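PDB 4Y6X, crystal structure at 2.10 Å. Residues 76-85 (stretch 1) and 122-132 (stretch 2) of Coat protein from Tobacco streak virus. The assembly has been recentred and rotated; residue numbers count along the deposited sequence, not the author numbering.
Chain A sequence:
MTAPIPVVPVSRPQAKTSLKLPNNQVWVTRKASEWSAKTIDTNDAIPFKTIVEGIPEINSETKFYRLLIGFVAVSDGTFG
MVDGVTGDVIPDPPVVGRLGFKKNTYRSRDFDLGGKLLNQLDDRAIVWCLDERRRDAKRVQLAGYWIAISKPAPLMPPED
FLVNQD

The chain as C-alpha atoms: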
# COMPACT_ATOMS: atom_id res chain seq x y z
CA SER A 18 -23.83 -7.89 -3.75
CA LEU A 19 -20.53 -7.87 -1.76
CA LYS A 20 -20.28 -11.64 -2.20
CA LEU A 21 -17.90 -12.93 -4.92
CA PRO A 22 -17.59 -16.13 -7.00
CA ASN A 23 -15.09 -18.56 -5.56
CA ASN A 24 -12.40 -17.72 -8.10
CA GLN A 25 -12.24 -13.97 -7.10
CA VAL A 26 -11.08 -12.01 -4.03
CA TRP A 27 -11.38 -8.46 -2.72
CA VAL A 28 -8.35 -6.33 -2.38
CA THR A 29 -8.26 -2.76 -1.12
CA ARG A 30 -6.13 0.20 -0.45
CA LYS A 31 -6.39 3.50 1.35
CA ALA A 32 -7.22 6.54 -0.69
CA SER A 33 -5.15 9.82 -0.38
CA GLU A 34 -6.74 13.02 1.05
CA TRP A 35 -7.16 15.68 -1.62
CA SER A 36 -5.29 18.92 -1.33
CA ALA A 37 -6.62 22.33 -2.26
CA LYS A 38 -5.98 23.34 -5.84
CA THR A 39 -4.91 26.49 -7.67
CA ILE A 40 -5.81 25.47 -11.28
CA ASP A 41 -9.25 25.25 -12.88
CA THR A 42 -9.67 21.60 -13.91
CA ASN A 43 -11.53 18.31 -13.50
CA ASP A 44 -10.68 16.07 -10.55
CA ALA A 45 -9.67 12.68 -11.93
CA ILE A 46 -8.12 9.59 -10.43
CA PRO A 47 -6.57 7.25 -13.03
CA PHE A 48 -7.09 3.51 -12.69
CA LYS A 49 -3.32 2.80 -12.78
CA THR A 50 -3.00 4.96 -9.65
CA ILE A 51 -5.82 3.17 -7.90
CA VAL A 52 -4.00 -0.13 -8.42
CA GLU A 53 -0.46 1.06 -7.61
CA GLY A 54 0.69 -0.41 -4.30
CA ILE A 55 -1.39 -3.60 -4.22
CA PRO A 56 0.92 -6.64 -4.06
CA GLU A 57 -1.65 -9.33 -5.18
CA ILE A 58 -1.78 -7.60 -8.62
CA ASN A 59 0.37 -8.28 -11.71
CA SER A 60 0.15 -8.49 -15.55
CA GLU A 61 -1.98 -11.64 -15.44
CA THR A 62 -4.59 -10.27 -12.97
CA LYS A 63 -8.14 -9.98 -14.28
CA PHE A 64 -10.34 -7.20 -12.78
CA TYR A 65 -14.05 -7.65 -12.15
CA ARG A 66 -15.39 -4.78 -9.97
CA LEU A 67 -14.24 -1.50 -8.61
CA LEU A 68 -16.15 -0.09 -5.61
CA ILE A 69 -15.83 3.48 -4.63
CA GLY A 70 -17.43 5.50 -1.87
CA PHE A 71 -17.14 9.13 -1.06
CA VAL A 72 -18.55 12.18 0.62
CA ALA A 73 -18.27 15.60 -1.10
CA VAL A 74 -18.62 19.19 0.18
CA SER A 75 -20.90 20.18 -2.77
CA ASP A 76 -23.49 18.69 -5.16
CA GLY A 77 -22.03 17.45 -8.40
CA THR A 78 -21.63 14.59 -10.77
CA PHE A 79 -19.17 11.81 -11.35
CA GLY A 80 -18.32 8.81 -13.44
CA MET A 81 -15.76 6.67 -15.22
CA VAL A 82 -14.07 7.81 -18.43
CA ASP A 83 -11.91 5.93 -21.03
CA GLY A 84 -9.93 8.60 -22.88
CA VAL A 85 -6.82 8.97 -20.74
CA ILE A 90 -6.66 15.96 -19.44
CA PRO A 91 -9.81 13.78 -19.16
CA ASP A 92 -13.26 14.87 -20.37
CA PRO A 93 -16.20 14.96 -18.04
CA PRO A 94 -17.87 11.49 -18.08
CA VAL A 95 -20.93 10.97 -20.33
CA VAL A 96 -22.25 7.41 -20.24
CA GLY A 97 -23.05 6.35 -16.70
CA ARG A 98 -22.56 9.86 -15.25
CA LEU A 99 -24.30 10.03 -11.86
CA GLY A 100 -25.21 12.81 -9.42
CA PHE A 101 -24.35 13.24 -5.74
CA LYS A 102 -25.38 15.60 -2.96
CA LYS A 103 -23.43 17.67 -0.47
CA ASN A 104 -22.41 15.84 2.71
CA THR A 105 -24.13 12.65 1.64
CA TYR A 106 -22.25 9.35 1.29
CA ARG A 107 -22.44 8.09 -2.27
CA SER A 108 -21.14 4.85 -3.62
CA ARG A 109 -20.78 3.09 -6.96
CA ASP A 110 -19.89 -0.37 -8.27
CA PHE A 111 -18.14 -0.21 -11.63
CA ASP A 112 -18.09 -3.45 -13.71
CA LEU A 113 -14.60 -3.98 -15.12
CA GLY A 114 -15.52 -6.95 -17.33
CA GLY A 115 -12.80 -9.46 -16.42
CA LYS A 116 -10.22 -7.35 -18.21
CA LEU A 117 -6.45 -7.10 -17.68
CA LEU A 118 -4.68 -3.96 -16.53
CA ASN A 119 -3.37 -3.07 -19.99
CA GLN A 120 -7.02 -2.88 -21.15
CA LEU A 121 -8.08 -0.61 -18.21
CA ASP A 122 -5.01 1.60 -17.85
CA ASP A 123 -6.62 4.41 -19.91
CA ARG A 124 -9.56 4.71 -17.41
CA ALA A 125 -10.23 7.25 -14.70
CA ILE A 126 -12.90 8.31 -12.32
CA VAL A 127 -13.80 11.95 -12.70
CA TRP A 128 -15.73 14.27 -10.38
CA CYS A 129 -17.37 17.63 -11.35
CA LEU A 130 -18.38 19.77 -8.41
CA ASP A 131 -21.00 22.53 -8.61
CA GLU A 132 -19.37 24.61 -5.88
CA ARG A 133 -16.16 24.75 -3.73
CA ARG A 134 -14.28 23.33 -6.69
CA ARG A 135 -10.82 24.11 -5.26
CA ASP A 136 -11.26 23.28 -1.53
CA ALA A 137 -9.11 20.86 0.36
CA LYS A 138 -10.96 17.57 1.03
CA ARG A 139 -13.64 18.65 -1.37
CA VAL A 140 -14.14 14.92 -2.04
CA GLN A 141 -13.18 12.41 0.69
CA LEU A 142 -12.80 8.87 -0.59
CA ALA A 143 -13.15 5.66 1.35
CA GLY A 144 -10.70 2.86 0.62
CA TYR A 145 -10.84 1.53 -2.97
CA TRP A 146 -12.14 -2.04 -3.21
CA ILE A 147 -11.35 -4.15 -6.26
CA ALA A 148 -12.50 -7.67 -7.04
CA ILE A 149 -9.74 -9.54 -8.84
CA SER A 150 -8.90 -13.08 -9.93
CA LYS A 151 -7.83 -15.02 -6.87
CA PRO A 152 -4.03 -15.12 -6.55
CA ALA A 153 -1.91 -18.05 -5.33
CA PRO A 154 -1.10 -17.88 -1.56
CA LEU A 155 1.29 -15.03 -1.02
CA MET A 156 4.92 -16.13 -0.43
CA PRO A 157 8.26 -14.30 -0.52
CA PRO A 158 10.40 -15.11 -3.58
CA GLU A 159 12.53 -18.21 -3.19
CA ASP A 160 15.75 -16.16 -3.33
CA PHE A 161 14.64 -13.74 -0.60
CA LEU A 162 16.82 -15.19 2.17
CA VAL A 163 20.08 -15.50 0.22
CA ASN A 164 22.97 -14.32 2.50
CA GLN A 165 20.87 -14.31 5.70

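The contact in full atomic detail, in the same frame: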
# COMPACT_ATOMS: atom_id res chain seq x y z
N ASP A 76 -22.81 19.50 -4.15
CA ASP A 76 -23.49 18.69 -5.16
C ASP A 76 -22.57 18.56 -6.36
O ASP A 76 -21.70 19.37 -6.57
CB ASP A 76 -24.80 19.32 -5.62
CG ASP A 76 -25.89 19.36 -4.53
OD1 ASP A 76 -25.62 19.22 -3.31
OD2 ASP A 76 -27.07 19.55 -4.92
N GLY A 77 -22.78 17.55 -7.17
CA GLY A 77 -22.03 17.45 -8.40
C GLY A 77 -22.34 16.18 -9.13
O GLY A 77 -23.34 15.53 -8.85
N THR A 78 -21.48 15.82 -10.07
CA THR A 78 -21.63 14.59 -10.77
C THR A 78 -20.28 13.86 -10.89
O THR A 78 -19.22 14.45 -10.73
CB THR A 78 -22.22 14.84 -12.18
OG1 THR A 78 -21.35 15.68 -12.89
CG2 THR A 78 -23.63 15.53 -12.13
N PHE A 79 -20.35 12.57 -11.15
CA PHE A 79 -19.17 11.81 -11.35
C PHE A 79 -19.38 10.62 -12.24
O PHE A 79 -20.48 10.11 -12.41
CB PHE A 79 -18.61 11.36 -10.01
CG PHE A 79 -19.30 10.18 -9.42
CD1 PHE A 79 -20.63 10.25 -8.95
CD2 PHE A 79 -18.61 8.99 -9.31
CE1 PHE A 79 -21.26 9.14 -8.37
CE2 PHE A 79 -19.22 7.88 -8.76
CZ PHE A 79 -20.55 7.94 -8.30
N GLY A 80 -18.28 10.10 -12.74
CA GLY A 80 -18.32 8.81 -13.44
C GLY A 80 -16.99 8.41 -14.01
O GLY A 80 -16.00 9.08 -13.82
N MET A 81 -16.98 7.24 -14.64
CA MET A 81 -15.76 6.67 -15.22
C MET A 81 -15.60 7.09 -16.65
O MET A 81 -16.56 7.08 -17.39
CB MET A 81 -15.82 5.15 -15.11
CG MET A 81 -14.53 4.42 -15.55
SD MET A 81 -14.61 2.63 -15.12
CE MET A 81 -13.59 2.69 -13.63
N VAL A 82 -14.39 7.48 -17.04
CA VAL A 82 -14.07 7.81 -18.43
C VAL A 82 -12.94 6.94 -18.96
O VAL A 82 -12.15 6.42 -18.16
CB VAL A 82 -13.66 9.27 -18.60
CG1 VAL A 82 -14.73 10.15 -18.03
CG2 VAL A 82 -12.34 9.56 -17.91
N ASP A 83 -12.89 6.79 -20.30
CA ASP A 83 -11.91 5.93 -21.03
C ASP A 83 -10.82 6.65 -21.82
O ASP A 83 -9.89 6.01 -22.34
CB ASP A 83 -12.61 4.99 -22.01
N GLY A 84 -10.88 7.96 -21.94
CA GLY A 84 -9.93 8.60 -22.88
C GLY A 84 -8.46 8.73 -22.49
O GLY A 84 -7.65 9.10 -23.31
N VAL A 85 -8.07 8.42 -21.26
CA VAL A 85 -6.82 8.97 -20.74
C VAL A 85 -5.75 7.91 -20.56
O VAL A 85 -4.80 7.86 -21.34
CB VAL A 85 -7.06 9.80 -19.44
CG1 VAL A 85 -7.87 9.02 -18.42
CG2 VAL A 85 -5.74 10.30 -18.84
N ASP A 122 -5.96 0.58 -18.31
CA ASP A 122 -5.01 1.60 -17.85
C ASP A 122 -5.24 2.99 -18.48
O ASP A 122 -4.56 3.92 -18.10
CB ASP A 122 -3.54 1.14 -17.95
CG ASP A 122 -3.10 0.85 -19.38
OD1 ASP A 122 -3.94 0.93 -20.31
OD2 ASP A 122 -1.89 0.53 -19.55
N ASP A 123 -6.18 3.12 -19.41
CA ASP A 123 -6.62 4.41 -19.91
C ASP A 123 -7.87 5.00 -19.15
O ASP A 123 -8.42 6.01 -19.57
CB ASP A 123 -6.95 4.26 -21.41
N ARG A 124 -8.35 4.32 -18.11
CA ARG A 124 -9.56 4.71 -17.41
C ARG A 124 -9.31 5.59 -16.19
O ARG A 124 -8.28 5.49 -15.53
CB ARG A 124 -10.35 3.47 -17.00
CG ARG A 124 -10.79 2.63 -18.20
CD ARG A 124 -12.15 2.05 -17.95
NE ARG A 124 -12.55 1.04 -18.93
CZ ARG A 124 -13.47 0.11 -18.70
NH1 ARG A 124 -14.09 0.05 -17.52
NH2 ARG A 124 -13.76 -0.78 -19.64
N ALA A 125 -10.27 6.42 -15.88
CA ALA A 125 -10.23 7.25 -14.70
C ALA A 125 -11.60 7.46 -14.17
O ALA A 125 -12.60 7.33 -14.89
CB ALA A 125 -9.57 8.58 -15.01
N ILE A 126 -11.66 7.82 -12.89
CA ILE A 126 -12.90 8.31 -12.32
C ILE A 126 -12.77 9.81 -12.22
O ILE A 126 -11.74 10.31 -11.81
CB ILE A 126 -13.20 7.63 -11.00
CG1 ILE A 126 -13.51 6.16 -11.28
CG2 ILE A 126 -14.44 8.25 -10.37
CD1 ILE A 126 -13.03 5.31 -10.18
N VAL A 127 -13.81 10.51 -12.63
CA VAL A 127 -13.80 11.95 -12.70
C VAL A 127 -14.97 12.52 -11.93
O VAL A 127 -16.08 12.06 -12.08
CB VAL A 127 -13.90 12.41 -14.18
CG1 VAL A 127 -13.95 13.94 -14.29
CG2 VAL A 127 -12.75 11.88 -15.00
N TRP A 128 -14.71 13.54 -11.11
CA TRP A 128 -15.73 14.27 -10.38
C TRP A 128 -15.85 15.71 -10.90
O TRP A 128 -14.83 16.34 -11.14
CB TRP A 128 -15.38 14.42 -8.91
CG TRP A 128 -15.51 13.21 -8.12
CD1 TRP A 128 -16.52 12.91 -7.29
CD2 TRP A 128 -14.58 12.11 -8.06
NE1 TRP A 128 -16.31 11.67 -6.71
CE2 TRP A 128 -15.12 11.17 -7.17
CE3 TRP A 128 -13.34 11.84 -8.67
CZ2 TRP A 128 -14.47 9.97 -6.87
CZ3 TRP A 128 -12.69 10.66 -8.36
CH2 TRP A 128 -13.24 9.75 -7.45
N CYS A 129 -17.08 16.20 -11.04
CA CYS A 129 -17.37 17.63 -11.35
C CYS A 129 -18.23 18.23 -10.25
O CYS A 129 -19.41 17.87 -10.10
CB CYS A 129 -18.16 17.74 -12.67
SG CYS A 129 -17.42 16.78 -14.00
N LEU A 130 -17.66 19.14 -9.49
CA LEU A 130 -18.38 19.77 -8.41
C LEU A 130 -19.04 21.05 -8.88
O LEU A 130 -18.44 21.83 -9.59
CB LEU A 130 -17.42 20.06 -7.26
CG LEU A 130 -17.21 18.89 -6.29
CD1 LEU A 130 -16.53 17.73 -6.99
CD2 LEU A 130 -16.33 19.34 -5.17
N ASP A 131 -20.25 21.30 -8.37
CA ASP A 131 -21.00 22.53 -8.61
C ASP A 131 -20.34 23.73 -7.94
O ASP A 131 -20.23 24.77 -8.54
CB ASP A 131 -22.44 22.41 -8.09
CG ASP A 131 -23.31 21.45 -8.93
OD1 ASP A 131 -22.81 20.86 -9.94
OD2 ASP A 131 -24.50 21.23 -8.55
N GLU A 132 -19.91 23.55 -6.70
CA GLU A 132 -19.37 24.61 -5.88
C GLU A 132 -18.11 24.11 -5.12
O GLU A 132 -17.81 22.91 -5.10
CB GLU A 132 -20.49 25.06 -4.89

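What joins the two stretches? They are antiparallel strands, 77-82 and 125-130, zipped by their backbones. Thr78, Gly80 and Val82 each exchange a pair of hydrogen bonds with Cys129, Val127 and Ala125, respectively; Cys129 N to Thr78 O and Val82 N to Ala125 O are both 2.8 Å. Beyond the strands, Asp131 N donates to Asp76 O (3.0 Å) and Val85 N to Asp123 O (3.0 Å), so one further hydrogen bond ties the chains beyond each end of the paired strands.

Why does glycine suit position 77? Gly77 CA lies 3.2 Å from Cys129 O, and a CB built on Gly77 would come within 2.3 Å of Cys129 O, a clash. Gly77 CA is 4.3 Å from Leu130 CA, the spacing of the Phe79 and Trp128 CA atoms too; what sets Gly77 apart is its nearly fully extended backbone (phi 176°, psi -163°), which would aim a CB at the Cys129 carbonyl.

How do the bumps fit on the face carrying Phe79, Met81, Ile126 and Trp128? Phe79 CB sits over one face of the Trp128 five-membered ring, 3.8 Å from Trp128 CD1. The phenyl, with chi1 p, leads away; its plane is nearly parallel to that indole ring but slid aside, so the rings barely overlap. Ile126 CG2 meets the edge of the phenyl, 4.4 Å from Phe79 CD2. Met81, extended through two t rotamers, brings its CE to 4.2 Å from Ile126 CG1, while its SD accepts a weak hydrogen bond from Arg124 NH1 (3.6 Å). Flexible and unbranched, methionine can reach both neighbours.

What fills the other face? Gly80 offers no side chain there, and the branched valines pack alongside: Val82 CG2 lies 3.7 Å from Val127 CG2 and 4.1 Å from Ala125 CB. Ala125 is a low bump, and Val85 CG1 also approaches its CB, at 3.8 Å. Farther along, Thr78 OG1 rests 3.8 Å from Cys129 CB, two small side chains side by side. Together the stretches bury 849 Å².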